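Local coordinates for protein C-type lectin domain family 4 member F (Mus musculus, PDB 6JJJ) that acts as a Kupffer cell receptor of the C-type lectin family with affinity for galactose and fucose, and could be involved in endocytosis, at residues Leu21-Ala25 with Gln26-Tyr30; Gln73-Ser77 with Gly78-Ile82. All blocks are in the same frame, centred on the assembly; numbering follows the deposited sequence.

Both contacts are local, each taking the chain out of a helix and into a strand, one at the helix end by the subunit interface and the other within the lectin domain. Contact 1 ends helix 9-25 and starts strand 28-31; it is partly buried and faces two neighbouring subunits as well as its own sheet. Contact 2 joins helix 65-75 to strand 80-85 and lies at the surface. Chemically, contact 1 combines a Schellman motif with a leucine laid on a tryptophan, whereas contact 2 is a turn of polar residues, with a threonine hydroxyl whose bond across it is uncertain. Their centres are 19 Å apart, they do not touch, and no helix or strand is common to both.

Contact 1. Residues Leu21-Ala25 with Gln26-Tyr30; sequences LQLIA and QNWKY
The indole of W28 carries L23 over one face: L23 CD2 sits 3.7 Å from the centroid of the five-membered ring and only 6° off its normal, a CH-pi contact. The CB atoms of L23 and W28 also pack at 3.8 Å. The Q26 amide is the second flat group that meets the helix. With chi1 at -57° and the chain extended beyond CG, Q26 folds back along the helix and gives its NE2 to Q22 O at 3.1 Å, a bent bond whose acceptor lies 22° out of the amide plane.

The backbone closes the helix with a Schellman motif, N27 being the C' residue at positive phi. W28 N reaches back to L23 O at 3.0 Å and N27 N to I24 O at 2.9 Å. L23 O also accepts Q26 N, so it takes two backbone donors. K29, bent at chi2 and chi4, brings NZ to N27 OD1 at 2.7 Å, with I24 CD1 beside it.

L23 and W28 continue onto F35 of strand 34-38 and K150 of strand 147-151. L21 and I24 of helix 9-25 meet their counterparts in two neighbouring subunits, and A25 packs on Y30 of one of them, so the helix end belongs to the trimer interface.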
loop_
_atom_site.group_PDB
_atom_site.type_symbol
_atom_site.label_atom_id
_atom_site.label_comp_id
_atom_site.label_asym_id
_atom_site.label_seq_id
_atom_site.Cartn_x
_atom_site.Cartn_y
_atom_site.Cartn_z
ATOM N N LEU A 21 -4.130 -5.373 -0.320
ATOM C CA LEU A 21 -2.803 -5.275 0.276
ATOM C C LEU A 21 -1.788 -6.081 -0.526
ATOM O O LEU A 21 -0.703 -5.586 -0.854
ATOM C CB LEU A 21 -2.840 -5.765 1.722
ATOM C CG LEU A 21 -3.537 -4.877 2.747
ATOM C CD1 LEU A 21 -3.719 -5.637 4.052
ATOM C CD2 LEU A 21 -2.748 -3.610 2.997
ATOM N N GLN A 22 -2.131 -7.327 -0.863
ATOM C CA GLN A 22 -1.234 -8.150 -1.668
ATOM C C GLN A 22 -0.898 -7.459 -2.983
ATOM O O GLN A 22 0.234 -7.552 -3.473
ATOM C CB GLN A 22 -1.869 -9.521 -1.918
ATOM C CG GLN A 22 -2.101 -10.335 -0.642
ATOM C CD GLN A 22 -2.997 -11.548 -0.856
ATOM O OE1 GLN A 22 -3.446 -11.816 -1.970
ATOM N NE2 GLN A 22 -3.256 -12.287 0.217
ATOM N N LEU A 23 -1.863 -6.737 -3.556
ATOM C CA LEU A 23 -1.636 -6.051 -4.823
ATOM C C LEU A 23 -0.656 -4.896 -4.656
ATOM O O LEU A 23 0.407 -4.871 -5.288
ATOM C CB LEU A 23 -2.965 -5.548 -5.384
ATOM C CG LEU A 23 -3.936 -6.604 -5.909
ATOM C CD1 LEU A 23 -5.287 -5.986 -6.222
ATOM C CD2 LEU A 23 -3.342 -7.276 -7.144
ATOM N N ILE A 24 -1.005 -3.913 -3.823
ATOM C CA ILE A 24 -0.123 -2.765 -3.660
ATOM C C ILE A 24 1.187 -3.188 -3.011
ATOM O O ILE A 24 2.228 -2.562 -3.241
ATOM C CB ILE A 24 -0.814 -1.649 -2.858
ATOM C CG1 ILE A 24 0.085 -0.411 -2.777
ATOM C CG2 ILE A 24 -1.163 -2.135 -1.460
ATOM C CD1 ILE A 24 0.485 0.185 -4.129
ATOM N N ALA A 25 1.170 -4.245 -2.195
ATOM C CA ALA A 25 2.420 -4.746 -1.633
ATOM C C ALA A 25 3.356 -5.250 -2.724
ATOM O O ALA A 25 4.578 -5.263 -2.538
ATOM C CB ALA A 25 2.144 -5.858 -0.623
ATOM N N GLN A 26 2.808 -5.661 -3.866
ATOM C CA GLN A 26 3.603 -6.062 -5.017
ATOM C C GLN A 26 3.677 -4.964 -6.072
ATOM O O GLN A 26 4.035 -5.237 -7.222
ATOM C CB GLN A 26 3.046 -7.356 -5.611
ATOM C CG GLN A 26 2.996 -8.495 -4.606
ATOM C CD GLN A 26 2.422 -9.771 -5.183
ATOM O OE1 GLN A 26 2.990 -10.364 -6.098
ATOM N NE2 GLN A 26 1.283 -10.200 -4.652
ATOM N N ASN A 27 3.381 -3.723 -5.687
ATOM C CA ASN A 27 3.498 -2.569 -6.578
ATOM C C ASN A 27 2.471 -2.643 -7.712
ATOM O O ASN A 27 2.796 -2.473 -8.889
ATOM C CB ASN A 27 4.922 -2.449 -7.135
ATOM C CG ASN A 27 5.680 -1.259 -6.563
ATOM O OD1 ASN A 27 5.083 -0.259 -6.171
ATOM N ND2 ASN A 27 7.002 -1.366 -6.516
ATOM N N TRP A 28 1.221 -2.914 -7.344
ATOM C CA TRP A 28 0.089 -2.672 -8.227
ATOM C C TRP A 28 -0.440 -1.277 -7.917
ATOM O O TRP A 28 -0.663 -0.941 -6.749
ATOM C CB TRP A 28 -1.020 -3.710 -8.035
ATOM C CG TRP A 28 -0.733 -5.030 -8.684
ATOM C CD1 TRP A 28 0.120 -5.993 -8.233
ATOM C CD2 TRP A 28 -1.296 -5.535 -9.907
ATOM N NE1 TRP A 28 0.125 -7.066 -9.094
ATOM C CE2 TRP A 28 -0.733 -6.809 -10.130
ATOM C CE3 TRP A 28 -2.211 -5.031 -10.837
ATOM C CZ2 TRP A 28 -1.058 -7.588 -11.239
ATOM C CZ3 TRP A 28 -2.535 -5.809 -11.938
ATOM C CH2 TRP A 28 -1.960 -7.073 -12.129
ATOM N N LYS A 29 -0.617 -0.461 -8.948
ATOM C CA LYS A 29 -1.099 0.903 -8.766
ATOM C C LYS A 29 -2.561 1.003 -9.180
ATOM O O LYS A 29 -2.968 0.451 -10.206
ATOM C CB LYS A 29 -0.239 1.886 -9.560
ATOM C CG LYS A 29 1.006 2.341 -8.793
ATOM C CD LYS A 29 2.046 1.220 -8.720
ATOM C CE LYS A 29 3.312 1.647 -7.979
ATOM N NZ LYS A 29 3.149 1.663 -6.498
ATOM N N TYR A 30 -3.347 1.697 -8.362
ATOM C CA TYR A 30 -4.775 1.848 -8.599
ATOM C C TYR A 30 -5.052 3.035 -9.509
ATOM O O TYR A 30 -4.382 4.069 -9.428
ATOM C CB TYR A 30 -5.520 2.031 -7.275
ATOM C CG TYR A 30 -6.994 2.333 -7.434
ATOM C CD1 TYR A 30 -7.444 3.638 -7.601
ATOM C CD2 TYR A 30 -7.935 1.313 -7.421
ATOM C CE1 TYR A 30 -8.789 3.918 -7.750
ATOM C CE2 TYR A 30 -9.283 1.582 -7.569
ATOM C CZ TYR A 30 -9.705 2.886 -7.731
ATOM O OH TYR A 30 -11.047 3.156 -7.879
#

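Contact 2. Residues Gln73-Ser77 with Gly78-Ile82; sequences QTTSS and GDHWI
T75 and H80 point their CB atoms at each other's segment, and the two side chains run antiparallel alongside each other. T75 has OG1 opposite its backbone N (chi1 -175°), which turns the hydroxyl toward G78 O, 2.7 Å from T75 OG1 as modelled; this bond is doubtful, because OG1 is placed too near the H80 ring. H80 sets CG anti to its carbonyl carbon (chi1 -85°), and this turns the imidazole to the T75 side of the strand. The H80 side chain also touches F38 of strand 34-38 and P145.

T75 to G78 form a type II beta turn, with S77 taking the positive phi (66°) at its third position. This is the link of the C-type lectin fold from helix 65-75 to strand 80-85, the strand that runs on to the calcium ligand D86. G78, which has no side chain, brings the chain round to D79. The D79 side chain starts out away from the helix end; it lies about 10 Å from a bound calcium ion, and touches H130, R132 and Y144. After it, the strand pairs H80 with V131 by backbone hydrogen bonds.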
loop_
_atom_site.group_PDB
_atom_site.type_symbol
_atom_site.label_atom_id
_atom_site.label_comp_id
_atom_site.label_asym_id
_atom_site.label_seq_id
_atom_site.Cartn_x
_atom_site.Cartn_y
_atom_site.Cartn_z
ATOM N N GLN A 73 2.127 8.613 -18.649
ATOM C CA GLN A 73 2.977 9.283 -17.671
ATOM C C GLN A 73 3.665 8.299 -16.731
ATOM O O GLN A 73 4.680 8.652 -16.117
ATOM C CB GLN A 73 2.187 10.286 -16.825
ATOM C CG GLN A 73 0.756 10.536 -17.246
ATOM C CD GLN A 73 0.184 11.797 -16.628
ATOM O OE1 GLN A 73 -0.617 11.740 -15.693
ATOM N NE2 GLN A 73 0.591 12.947 -17.152
ATOM N N THR A 74 3.133 7.084 -16.590
ATOM C CA THR A 74 3.837 6.023 -15.884
ATOM C C THR A 74 4.800 5.273 -16.792
ATOM O O THR A 74 5.757 4.665 -16.297
ATOM C CB THR A 74 2.845 5.028 -15.273
ATOM O OG1 THR A 74 1.848 5.739 -14.529
ATOM C CG2 THR A 74 3.568 4.059 -14.344
ATOM N N THR A 75 4.569 5.310 -18.106
ATOM C CA THR A 75 5.446 4.675 -19.080
ATOM C C THR A 75 6.141 5.676 -19.994
ATOM O O THR A 75 6.771 5.264 -20.976
ATOM C CB THR A 75 4.650 3.682 -19.932
ATOM O OG1 THR A 75 5.535 2.969 -20.805
ATOM C CG2 THR A 75 3.608 4.404 -20.772
ATOM N N SER A 76 6.032 6.971 -19.711
ATOM C CA SER A 76 6.779 7.960 -20.475
ATOM C C SER A 76 8.256 7.594 -20.468
ATOM O O SER A 76 8.816 7.243 -19.426
ATOM C CB SER A 76 6.573 9.358 -19.891
ATOM O OG SER A 76 7.007 10.346 -20.812
ATOM N N SER A 77 8.881 7.657 -21.644
ATOM C CA SER A 77 10.257 7.192 -21.826
ATOM C C SER A 77 10.353 5.680 -21.631
ATOM O O SER A 77 11.290 5.179 -21.007
ATOM C CB SER A 77 11.216 7.920 -20.881
ATOM O OG SER A 77 11.230 9.314 -21.131
ATOM N N GLY A 78 9.373 4.950 -22.158
ATOM C CA GLY A 78 9.362 3.505 -22.046
ATOM C C GLY A 78 8.323 2.843 -22.926
ATOM O O GLY A 78 7.163 3.262 -22.944
ATOM N N ASP A 79 8.727 1.804 -23.654
ATOM C CA ASP A 79 7.820 1.042 -24.504
ATOM C C ASP A 79 7.297 -0.154 -23.715
ATOM O O ASP A 79 8.079 -1.005 -23.275
ATOM C CB ASP A 79 8.523 0.585 -25.781
ATOM C CG ASP A 79 9.268 1.713 -26.473
ATOM O OD1 ASP A 79 9.576 2.723 -25.802
ATOM O OD2 ASP A 79 9.544 1.593 -27.686
ATOM N N HIS A 80 5.978 -0.222 -23.548
ATOM C CA HIS A 80 5.331 -1.252 -22.747
ATOM C C HIS A 80 4.305 -1.991 -23.589
ATOM O O HIS A 80 3.422 -1.368 -24.188
ATOM C CB HIS A 80 4.608 -0.662 -21.525
ATOM C CG HIS A 80 5.469 -0.458 -20.318
ATOM N ND1 HIS A 80 6.388 -1.390 -19.891
ATOM C CD2 HIS A 80 5.506 0.547 -19.411
ATOM C CE1 HIS A 80 6.972 -0.956 -18.788
ATOM N NE2 HIS A 80 6.459 0.220 -18.478
ATOM N N TRP A 81 4.397 -3.318 -23.605
ATOM C CA TRP A 81 3.381 -4.124 -24.267
ATOM C C TRP A 81 1.987 -3.782 -23.760
ATOM O O TRP A 81 1.841 -3.292 -22.636
ATOM C CB TRP A 81 3.619 -5.615 -24.033
ATOM C CG TRP A 81 4.670 -6.246 -24.863
ATOM C CD1 TRP A 81 5.692 -7.032 -24.424
ATOM C CD2 TRP A 81 4.801 -6.170 -26.285
ATOM N NE1 TRP A 81 6.453 -7.453 -25.483
ATOM C CE2 TRP A 81 5.931 -6.933 -26.638
ATOM C CE3 TRP A 81 4.077 -5.528 -27.294
ATOM C CZ2 TRP A 81 6.354 -7.070 -27.959
ATOM C CZ3 TRP A 81 4.498 -5.666 -28.602
ATOM C CH2 TRP A 81 5.625 -6.431 -28.923
ATOM N N ILE A 82 0.958 -4.040 -24.571
ATOM C CA ILE A 82 -0.430 -3.980 -24.135
ATOM C C ILE A 82 -1.207 -5.078 -24.851
ATOM O O ILE A 82 -0.691 -5.762 -25.737
ATOM C CB ILE A 82 -1.069 -2.599 -24.386
ATOM C CG1 ILE A 82 -0.802 -2.125 -25.814
ATOM C CG2 ILE A 82 -0.538 -1.580 -23.383
ATOM C CD1 ILE A 82 -1.591 -0.892 -26.202
#